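Local coordinates for protein cortical-lytic enzyme (Bacillus cereus, PDB 4S3J) that cleaves partially degraded spore cortex peptidoglycan during germination, very probably acting as an N-acetylglucosaminidase that recognises muramic acid delta-lactam, at residues R103-I108 against R419-N424; V279-Y284 against K303-Y308. All coordinates share one frame; numbering follows the deposited sequence.

Contact 1: R103-I108 against R419-N424; sequences RSVESI and RLLVEN
L421 reaches from its helix to the strand with both arms of its isobutyl fork, one for each of two residues two apart in the chain. CD1 rests 4.4 Å from CG1 of V105, an apolar pair, and CD2 stands 4.2 Å from CB of S107, both at loose van der Waals range. With CG anti to the backbone N (chi1 -175°), the fork comes closer to the strand than its CB direction would suggest. S107 offers its CB here while its hydroxyl is engaged elsewhere, bonded to the carbonyl O of F132. In the (beta/alpha)8 barrel of glycosyl hydrolase family 18, strand 104-111 opens the barrel and helix 415-424 is the last to pack outside it, so residues more than 310 positions apart meet where the barrel closes. F394 and M397 of helix 387-400, touching L421 and V105 respectively, add to this apolar layer. At the helix end, a water accepts from N of R103 at 2.9 Å and donates to O of N424 at 2.7 Å. The side chain of N424 folds back, ND2 giving a 2.9 Å hydrogen bond to L420 O from above the carbonyl plane, while its OD1 accepts from K398 and Q391.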
loop_
_atom_site.group_PDB
_atom_site.type_symbol
_atom_site.label_atom_id
_atom_site.label_comp_id
_atom_site.label_asym_id
_atom_site.label_seq_id
_atom_site.Cartn_x
_atom_site.Cartn_y
_atom_site.Cartn_z
ATOM N N ARG A 103 -5.918 -11.127 -13.333
ATOM C CA ARG A 103 -4.969 -10.263 -14.041
ATOM C C ARG A 103 -3.682 -10.146 -13.232
ATOM O O ARG A 103 -3.642 -10.479 -12.030
ATOM C CB ARG A 103 -5.573 -8.887 -14.337
ATOM C CG ARG A 103 -6.090 -8.097 -13.160
ATOM C CD ARG A 103 -6.784 -6.837 -13.659
ATOM N NE ARG A 103 -6.202 -5.498 -13.474
ATOM C CZ ARG A 103 -4.926 -5.153 -13.298
ATOM N NH1 ARG A 103 -3.931 -6.030 -13.251
ATOM N NH2 ARG A 103 -4.652 -3.860 -13.173
ATOM N N SER A 104 -2.617 -9.747 -13.927
ATOM C CA SER A 104 -1.304 -9.547 -13.332
ATOM C C SER A 104 -1.264 -8.221 -12.603
ATOM O O SER A 104 -2.014 -7.298 -12.928
ATOM C CB SER A 104 -0.200 -9.575 -14.397
ATOM O OG SER A 104 -0.045 -10.876 -14.924
ATOM N N VAL A 105 -0.377 -8.136 -11.624
ATOM C CA VAL A 105 -0.138 -6.891 -10.893
ATOM C C VAL A 105 1.352 -6.774 -10.583
ATOM O O VAL A 105 2.049 -7.780 -10.432
ATOM C CB VAL A 105 -0.985 -6.842 -9.579
ATOM C CG1 VAL A 105 -0.420 -7.763 -8.498
ATOM C CG2 VAL A 105 -1.100 -5.433 -9.058
ATOM N N GLU A 106 1.850 -5.547 -10.489
ATOM C CA GLU A 106 3.170 -5.312 -9.921
ATOM C C GLU A 106 2.974 -4.741 -8.530
ATOM O O GLU A 106 2.101 -3.901 -8.324
ATOM C CB GLU A 106 4.016 -4.380 -10.797
ATOM C CG GLU A 106 4.314 -5.005 -12.157
ATOM C CD GLU A 106 5.423 -4.335 -12.950
ATOM O OE1 GLU A 106 6.039 -3.385 -12.455
ATOM O OE2 GLU A 106 5.693 -4.799 -14.075
ATOM N N SER A 107 3.763 -5.237 -7.584
ATOM C CA SER A 107 3.680 -4.827 -6.188
ATOM C C SER A 107 5.025 -4.293 -5.734
ATOM O O SER A 107 6.055 -4.847 -6.089
ATOM C CB SER A 107 3.252 -6.014 -5.317
ATOM O OG SER A 107 4.166 -7.081 -5.491
ATOM N N ILE A 108 4.998 -3.237 -4.922
ATOM C CA ILE A 108 6.179 -2.674 -4.296
ATOM C C ILE A 108 5.948 -2.624 -2.802
ATOM O O ILE A 108 4.816 -2.408 -2.380
ATOM C CB ILE A 108 6.480 -1.240 -4.765
ATOM C CG1 ILE A 108 6.596 -1.186 -6.292
ATOM C CG2 ILE A 108 7.734 -0.697 -4.066
ATOM C CD1 ILE A 108 6.476 0.216 -6.818
ATOM N N ARG A 419 -2.121 -12.275 1.759
ATOM C CA ARG A 419 -2.879 -13.407 1.242
ATOM C C ARG A 419 -3.897 -12.943 0.200
ATOM O O ARG A 419 -4.060 -13.584 -0.829
ATOM C CB ARG A 419 -3.572 -14.166 2.370
ATOM C CG ARG A 419 -4.452 -15.304 1.849
ATOM C CD ARG A 419 -3.621 -16.382 1.157
ATOM N NE ARG A 419 -4.443 -17.474 0.636
ATOM C CZ ARG A 419 -4.812 -18.543 1.340
ATOM N NH1 ARG A 419 -4.467 -18.659 2.621
ATOM N NH2 ARG A 419 -5.558 -19.483 0.771
ATOM N N LEU A 420 -4.598 -11.845 0.459
ATOM C CA LEU A 420 -5.582 -11.365 -0.499
ATOM C C LEU A 420 -4.918 -10.882 -1.787
ATOM O O LEU A 420 -5.491 -10.992 -2.862
ATOM C CB LEU A 420 -6.440 -10.264 0.117
ATOM C CG LEU A 420 -7.457 -10.754 1.151
ATOM C CD1 LEU A 420 -8.050 -9.552 1.856
ATOM C CD2 LEU A 420 -8.521 -11.614 0.512
ATOM N N LEU A 421 -3.701 -10.341 -1.685
ATOM C CA LEU A 421 -2.993 -9.896 -2.875
ATOM C C LEU A 421 -2.818 -11.066 -3.849
ATOM O O LEU A 421 -3.088 -10.917 -5.055
ATOM C CB LEU A 421 -1.627 -9.303 -2.497
ATOM C CG LEU A 421 -0.832 -8.694 -3.660
ATOM C CD1 LEU A 421 -1.484 -7.406 -4.203
ATOM C CD2 LEU A 421 0.586 -8.438 -3.223
ATOM N N VAL A 422 -2.349 -12.206 -3.340
ATOM C CA VAL A 422 -2.125 -13.386 -4.195
ATOM C C VAL A 422 -3.425 -14.087 -4.601
ATOM O O VAL A 422 -3.466 -14.759 -5.647
ATOM C CB VAL A 422 -1.193 -14.437 -3.532
ATOM C CG1 VAL A 422 0.155 -13.845 -3.263
ATOM C CG2 VAL A 422 -1.768 -14.981 -2.269
ATOM N N GLU A 423 -4.490 -13.935 -3.816
ATOM C CA GLU A 423 -5.781 -14.494 -4.206
ATOM C C GLU A 423 -6.378 -13.704 -5.365
ATOM O O GLU A 423 -6.997 -14.266 -6.270
ATOM C CB GLU A 423 -6.755 -14.479 -3.031
ATOM C CG GLU A 423 -6.432 -15.493 -1.949
ATOM C CD GLU A 423 -6.626 -16.940 -2.394
ATOM O OE1 GLU A 423 -7.600 -17.237 -3.128
ATOM O OE2 GLU A 423 -5.793 -17.778 -2.010
ATOM N N ASN A 424 -6.127 -12.401 -5.367
ATOM C CA ASN A 424 -6.755 -11.506 -6.340
ATOM C C ASN A 424 -6.053 -11.402 -7.668
ATOM O O ASN A 424 -6.697 -11.163 -8.677
ATOM C CB ASN A 424 -6.850 -10.094 -5.761
ATOM C CG ASN A 424 -8.124 -9.864 -4.986
ATOM O OD1 ASN A 424 -9.111 -9.371 -5.526
ATOM N ND2 ASN A 424 -8.109 -10.195 -3.695
HETATM O O HOH W 1 -7.257 -9.944 -10.994
#

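Contact 2: V279-Y284 against K303-Y308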
loop_
_atom_site.group_PDB
_atom_site.type_symbol
_atom_site.label_atom_id
_atom_site.label_comp_id
_atom_site.label_asym_id
_atom_site.label_seq_id
_atom_site.Cartn_x
_atom_site.Cartn_y
_atom_site.Cartn_z
ATOM N N VAL A 279 5.432 5.365 -11.978
ATOM C CA VAL A 279 5.357 6.311 -10.865
ATOM C C VAL A 279 4.671 5.650 -9.682
ATOM O O VAL A 279 3.829 4.764 -9.848
ATOM C CB VAL A 279 4.580 7.603 -11.221
ATOM C CG1 VAL A 279 5.275 8.368 -12.359
ATOM C CG2 VAL A 279 3.139 7.300 -11.603
ATOM N N VAL A 280 5.072 6.095 -8.498
ATOM C CA VAL A 280 4.409 5.747 -7.241
ATOM C C VAL A 280 3.709 7.002 -6.724
ATOM O O VAL A 280 4.365 7.977 -6.363
ATOM C CB VAL A 280 5.400 5.203 -6.188
ATOM C CG1 VAL A 280 4.707 5.005 -4.857
ATOM C CG2 VAL A 280 6.004 3.889 -6.647
ATOM N N ILE A 281 2.374 6.982 -6.728
ATOM C CA ILE A 281 1.598 8.134 -6.286
ATOM C C ILE A 281 1.210 7.930 -4.838
ATOM O O ILE A 281 0.659 6.891 -4.483
ATOM C CB ILE A 281 0.339 8.368 -7.147
ATOM C CG1 ILE A 281 0.706 8.376 -8.640
ATOM C CG2 ILE A 281 -0.359 9.668 -6.726
ATOM C CD1 ILE A 281 -0.438 8.695 -9.577
ATOM N N MET A 282 1.514 8.912 -4.006
ATOM C CA MET A 282 1.288 8.796 -2.568
ATOM C C MET A 282 -0.177 9.049 -2.209
ATOM O O MET A 282 -0.525 10.039 -1.552
ATOM C CB MET A 282 2.206 9.755 -1.819
ATOM C CG MET A 282 3.660 9.358 -1.951
ATOM S SD MET A 282 4.783 10.360 -0.969
ATOM C CE MET A 282 4.491 11.964 -1.715
ATOM N N THR A 283 -1.024 8.109 -2.622
ATOM C CA THR A 283 -2.462 8.168 -2.375
ATOM C C THR A 283 -2.815 7.715 -0.944
ATOM O O THR A 283 -3.512 6.718 -0.727
ATOM C CB THR A 283 -3.215 7.325 -3.434
ATOM O OG1 THR A 283 -2.429 6.170 -3.778
ATOM C CG2 THR A 283 -3.448 8.132 -4.701
ATOM N N TYR A 284 -2.296 8.455 0.031
ATOM C CA TYR A 284 -2.598 8.213 1.432
ATOM C C TYR A 284 -2.337 9.498 2.217
ATOM O O TYR A 284 -1.908 10.489 1.637
ATOM C CB TYR A 284 -1.795 7.022 1.950
ATOM C CG TYR A 284 -0.336 7.009 1.594
ATOM C CD1 TYR A 284 0.539 7.868 2.231
ATOM C CD2 TYR A 284 0.173 6.152 0.628
ATOM C CE1 TYR A 284 1.882 7.880 1.934
ATOM C CE2 TYR A 284 1.535 6.154 0.326
ATOM C CZ TYR A 284 2.374 7.024 0.986
ATOM O OH TYR A 284 3.718 7.054 0.713
ATOM N N LYS A 303 -9.724 7.408 -5.799
ATOM C CA LYS A 303 -10.227 7.228 -7.166
ATOM C C LYS A 303 -10.051 8.523 -7.971
ATOM O O LYS A 303 -9.646 8.478 -9.134
ATOM C CB LYS A 303 -11.699 6.782 -7.162
ATOM C CG LYS A 303 -12.321 6.689 -8.547
ATOM C CD LYS A 303 -13.690 6.046 -8.508
ATOM C CE LYS A 303 -14.287 5.983 -9.912
ATOM N NZ LYS A 303 -15.604 5.301 -9.871
ATOM N N GLU A 304 -10.334 9.676 -7.356
ATOM C CA GLU A 304 -10.167 10.973 -8.047
ATOM C C GLU A 304 -8.732 11.180 -8.506
ATOM O O GLU A 304 -8.476 11.681 -9.616
ATOM C CB GLU A 304 -10.587 12.126 -7.148
ATOM C CG GLU A 304 -12.080 12.203 -6.862
ATOM C CD GLU A 304 -12.452 13.439 -6.051
ATOM O OE1 GLU A 304 -11.758 14.470 -6.174
ATOM O OE2 GLU A 304 -13.435 13.374 -5.286
ATOM N N VAL A 305 -7.790 10.827 -7.639
ATOM C CA VAL A 305 -6.372 10.948 -7.972
ATOM C C VAL A 305 -5.994 9.987 -9.100
ATOM O O VAL A 305 -5.285 10.374 -10.028
ATOM C CB VAL A 305 -5.450 10.693 -6.734
ATOM C CG1 VAL A 305 -3.984 10.637 -7.158
ATOM C CG2 VAL A 305 -5.633 11.773 -5.690
ATOM N N LEU A 306 -6.449 8.740 -9.035
ATOM C CA LEU A 306 -6.147 7.803 -10.113
ATOM C C LEU A 306 -6.737 8.271 -11.445
ATOM O O LEU A 306 -6.089 8.122 -12.487
ATOM C CB LEU A 306 -6.656 6.400 -9.796
ATOM C CG LEU A 306 -5.980 5.766 -8.581
ATOM C CD1 LEU A 306 -6.595 4.385 -8.343
ATOM C CD2 LEU A 306 -4.473 5.656 -8.722
ATOM N N GLN A 307 -7.949 8.821 -11.417
ATOM C CA GLN A 307 -8.575 9.319 -12.641
ATOM C C GLN A 307 -7.797 10.503 -13.204
ATOM O O GLN A 307 -7.606 10.601 -14.417
ATOM C CB GLN A 307 -10.021 9.725 -12.390
ATOM C CG GLN A 307 -10.947 8.567 -12.083
ATOM C CD GLN A 307 -12.331 9.038 -11.727
ATOM O OE1 GLN A 307 -12.500 9.952 -10.927
ATOM N NE2 GLN A 307 -13.327 8.441 -12.343
ATOM N N TYR A 308 -7.345 11.400 -12.329
ATOM C CA TYR A 308 -6.552 12.525 -12.799
ATOM C C TYR A 308 -5.244 11.999 -13.377
ATOM O O TYR A 308 -4.841 12.412 -14.458
ATOM C CB TYR A 308 -6.265 13.535 -11.697
ATOM C CG TYR A 308 -5.233 14.536 -12.166
ATOM C CD1 TYR A 308 -5.550 15.490 -13.115
ATOM C CD2 TYR A 308 -3.938 14.475 -11.712
ATOM C CE1 TYR A 308 -4.599 16.390 -13.569
ATOM C CE2 TYR A 308 -2.967 15.369 -12.156
ATOM C CZ TYR A 308 -3.312 16.318 -13.092
ATOM O OH TYR A 308 -2.353 17.206 -13.541
#
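The backbones approach most nearly at T283 and V305, whose CA atoms are 7.4 Å apart, where the chain has just left strand 278-281 and passes helix 299-312. Two successive inverse gamma turns, centred on M282 and T283, shape this exit; the first is closed by T283 N bonding to I281 O at 2.8 Å, the second by a weak bond from Y284 N to M282 O. I281 and T283 both direct their CB atoms at the helix, and V305 answers them with a single methyl. Its CG1 lies 3.8 Å from CG2 of I281 and 3.5 Å from CG2 of T283, while those two strand-side methyls are 4.0 Å from each other, so that three methyl groups form a compact triangle. The side chains of I281 and V305 pass in opposite directions, whereas T283 and V305 meet at a slant. V305 extends CG1 anti to its backbone N (chi1 172°), and CB of the same valine stays 3.8 Å from T283 CG2. This is the strand-to-helix packing of a beta-alpha-beta unit in the family 18 barrel: strand 278-281 leads into helix 299-312 and then to strand 318-330. M282 points its CB away from the helix and touches E220, the probable proton donor. The chemistry divides T283 between two tasks: its hydroxyl donates to the carbonyl O of G321 on the next strand, and its methyl meets V305, which implies that the buried polar atom is satisfied within the barrel while the helix is met by hydrocarbon alone.

Both contacts set a helix against the outside of the same barrel, with centres 18 Å apart, and contact 2 is nested in the long chain segment that contact 1 closes. They join directly through the barrel interior: I108 CD1 of 103-108 packs against V280 CG2 of 279-284 at 3.7 Å, each residue lying next in sequence to one that faces its helix. Their relation to catalysis differs. Contact 1 is remote from the probable proton donor E220, whereas the side chain of I281 in contact 2 is about 11 Å from that of E220. Contact 2 thus probably holds a segment next to the catalytic region, and contact 1 joins the first strand of the barrel to its last helix.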